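Local coordinates for protein NAD nucleotidase (Haemophilus influenzae, PDB 3ZTV) that degrades NAD to adenosine and nicotinamide riboside in the periplasm, acting as a zinc-dependent 5'-nucleotidase and NAD pyrophosphatase, at residues K52-K55 / L56-K59. Sequence-based numbering, arbitrary orientation.
Sequences KLNK and LRKK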
ATOM      1  N   LYS A  52      -8.109 -24.114  31.397  1.00  6.08           N
ATOM      2  CA  LYS A  52      -6.695 -24.264  31.069  1.00  6.92           C
ATOM      3  C   LYS A  52      -5.934 -22.936  31.142  1.00  6.80           C
ATOM      4  O   LYS A  52      -4.820 -22.879  31.682  1.00  6.73           O
ATOM      5  CB  LYS A  52      -6.512 -24.938  29.702  1.00  6.76           C
ATOM      6  CG  LYS A  52      -5.054 -25.202  29.332  1.00  7.71           C
ATOM      7  CD  LYS A  52      -4.607 -26.619  29.648  1.00 11.80           C
ATOM      8  CE  LYS A  52      -4.513 -26.884  31.137  1.00 10.70           C
ATOM      9  NZ  LYS A  52      -3.775 -28.163  31.430  1.00 14.80           N
ATOM     10  N   LEU A  53      -6.515 -21.866  30.606  1.00  6.56           N
ATOM     11  CA  LEU A  53      -5.904 -20.543  30.723  1.00  6.28           C
ATOM     12  C   LEU A  53      -5.727 -20.156  32.195  1.00  7.58           C
ATOM     13  O   LEU A  53      -4.673 -19.644  32.584  1.00  7.71           O
ATOM     14  CB  LEU A  53      -6.734 -19.482  29.988  1.00  7.19           C
ATOM     15  CG  LEU A  53      -6.728 -19.523  28.460  1.00  6.27           C
ATOM     16  CD1 LEU A  53      -7.751 -18.524  27.916  1.00  7.63           C
ATOM     17  CD2 LEU A  53      -5.345 -19.248  27.898  1.00  7.41           C
ATOM     18  N   ASN A  54      -6.743 -20.414  33.016  1.00  6.74           N
ATOM     19  CA  ASN A  54      -6.672 -20.057  34.423  1.00  8.82           C
ATOM     20  C   ASN A  54      -5.557 -20.804  35.134  1.00  9.05           C
ATOM     21  O   ASN A  54      -4.817 -20.221  35.925  1.00 10.12           O
ATOM     22  CB  ASN A  54      -8.011 -20.310  35.126  1.00  9.07           C
ATOM     23  CG  ASN A  54      -9.056 -19.259  34.789  1.00  8.30           C
ATOM     24  OD1 ASN A  54      -8.726 -18.204  34.251  1.00  9.83           O
ATOM     25  ND2 ASN A  54     -10.316 -19.534  35.121  1.00 10.69           N
ATOM     26  N   LYS A  55      -5.430 -22.093  34.859  1.00  7.64           N
ATOM     27  CA  LYS A  55      -4.395 -22.879  35.511  1.00  9.73           C
ATOM     28  C   LYS A  55      -2.997 -22.506  35.027  1.00  9.77           C
ATOM     29  O   LYS A  55      -2.062 -22.414  35.825  1.00 12.28           O
ATOM     30  CB  LYS A  55      -4.661 -24.370  35.325  1.00 10.65           C
ATOM     31  CG  LYS A  55      -5.842 -24.853  36.138  1.00 14.33           C
ATOM     32  CD  LYS A  55      -6.024 -26.349  36.048  1.00 18.80           C
ATOM     33  CE  LYS A  55      -6.774 -26.740  34.788  1.00 15.93           C
ATOM     34  NZ  LYS A  55      -7.228 -28.165  34.849  1.00 16.44           N
ATOM     35  N   LEU A  56      -2.838 -22.287  33.726  1.00  7.27           N
ATOM     36  CA  LEU A  56      -1.511 -21.966  33.198  1.00  7.64           C
ATOM     37  C   LEU A  56      -1.041 -20.578  33.614  1.00  9.87           C
ATOM     38  O   LEU A  56       0.128 -20.391  33.961  1.00  8.76           O
ATOM     39  CB  LEU A  56      -1.452 -22.122  31.676  1.00  6.36           C
ATOM     40  CG  LEU A  56      -1.645 -23.551  31.158  1.00  7.49           C
ATOM     41  CD1 LEU A  56      -1.625 -23.567  29.627  1.00  9.66           C
ATOM     42  CD2 LEU A  56      -0.594 -24.511  31.734  1.00 11.29           C
ATOM     43  N   ARG A  57      -1.941 -19.603  33.605  1.00  8.66           N
ATOM     44  CA  ARG A  57      -1.537 -18.237  33.933  1.00  8.58           C
ATOM     45  C   ARG A  57      -1.087 -18.115  35.395  1.00 11.91           C
ATOM     46  O   ARG A  57      -0.238 -17.285  35.709  1.00 13.94           O
ATOM     47  CB  ARG A  57      -2.631 -17.218  33.588  1.00  8.70           C
ATOM     48  CG  ARG A  57      -3.794 -17.178  34.555  1.00 10.56           C
ATOM     49  CD  ARG A  57      -4.931 -16.350  33.980  1.00  9.67           C
ATOM     50  NE  ARG A  57      -4.595 -14.927  33.897  1.00 10.50           N
ATOM     51  CZ  ARG A  57      -5.284 -14.041  33.184  1.00 11.46           C
ATOM     52  NH1 ARG A  57      -6.328 -14.426  32.468  1.00 10.51           N
ATOM     53  NH2 ARG A  57      -4.915 -12.768  33.179  1.00 12.45           N
ATOM     54  N   LYS A  58      -1.623 -18.952  36.282  1.00 10.47           N
ATOM     55  CA  LYS A  58      -1.192 -18.920  37.682  1.00 11.69           C
ATOM     56  C   LYS A  58       0.123 -19.667  37.895  1.00 10.36           C
ATOM     57  O   LYS A  58       0.836 -19.409  38.865  1.00 12.34           O
ATOM     58  CB  LYS A  58      -2.278 -19.471  38.602  1.00 12.79           C
ATOM     59  CG  LYS A  58      -2.314 -20.970  38.703  1.00 18.84           C
ATOM     60  CD  LYS A  58      -3.625 -21.420  39.312  1.00 18.70           C
ATOM     61  CE  LYS A  58      -3.545 -22.851  39.800  1.00 22.56           C
ATOM     62  NZ  LYS A  58      -4.861 -23.498  39.755  1.00 17.01           N
ATOM     63  N   LYS A  59       0.440 -20.576  36.977  1.00 11.01           N
ATOM     64  CA  LYS A  59       1.639 -21.405  37.041  1.00 12.85           C
ATOM     65  C   LYS A  59       2.886 -20.693  36.507  1.00 12.93           C
ATOM     66  O   LYS A  59       4.003 -20.949  36.959  1.00 12.35           O
ATOM     67  CB  LYS A  59       1.408 -22.696  36.246  1.00 13.20           C
ATOM     68  CG  LYS A  59       2.642 -23.565  36.106  1.00 14.41           C
ATOM     69  CD  LYS A  59       2.338 -24.846  35.356  1.00 13.30           C
ATOM     70  CE  LYS A  59       3.577 -25.713  35.271  1.00 15.58           C
ATOM     71  NZ  LYS A  59       3.297 -27.030  34.645  1.00 18.67           N
TER
HETATM   72  O   HOH W   1      -7.469 -16.972  32.070  1.00 11.06           O
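L56 lies one helical turn beyond K52, its CD1 methyl 3.8 Å from CG of the lysine where the two side chains cross obliquely. They belong to the C-terminal part of the amphipathic helix 46-59, which packs against the mixed beta sheet that holds strands 11-18, 63-67 and 284-295 in the calcineurin-like phosphoesterase domain. The tight part is the sheet-facing side. L53 and L56 both rest on L16 of strand 11-18, and L53 also reaches V65 of strand 63-67; branched, uncharged leucines suit this buried face. The backbone is equally firm here: L56 N donates a hydrogen bond to K52 O at 2.9 Å, and R57 N donates one to L53 O at 2.9 Å, with N-H...O angles near 160°.

Further along, at K58 and K59, the bonding slackens. K58 N to N54 O stretches to 3.5 Å and K59 N to K55 O is also weak. The exposed residues are K55, K58 and K59, lysines whose long chains can carry a charge away from the helix. K55 and K58 lie side by side, with K58 NZ 4.0 Å from K55 CG, while K55 NZ forms a salt bridge with D334. K52 stands at the boundary, its chain against L294 and its NZ hydrogen-bonded to S331 OG.

R57 joins the two environments. Its CG sits between the backbone N and the carbonyl carbon (chi1 76°), which brings the aliphatic chain over the preceding turn, CG lying 3.3 Å from L53 O. The chain also touches P63 and V65, while NH1 donates to N94 O. An arginine thus serves both apolar and polar surroundings. The same NH1 donates to a water in the guanidinium plane, and that water in turn donates to N54 OD1, both bonds being 2.8 Å long.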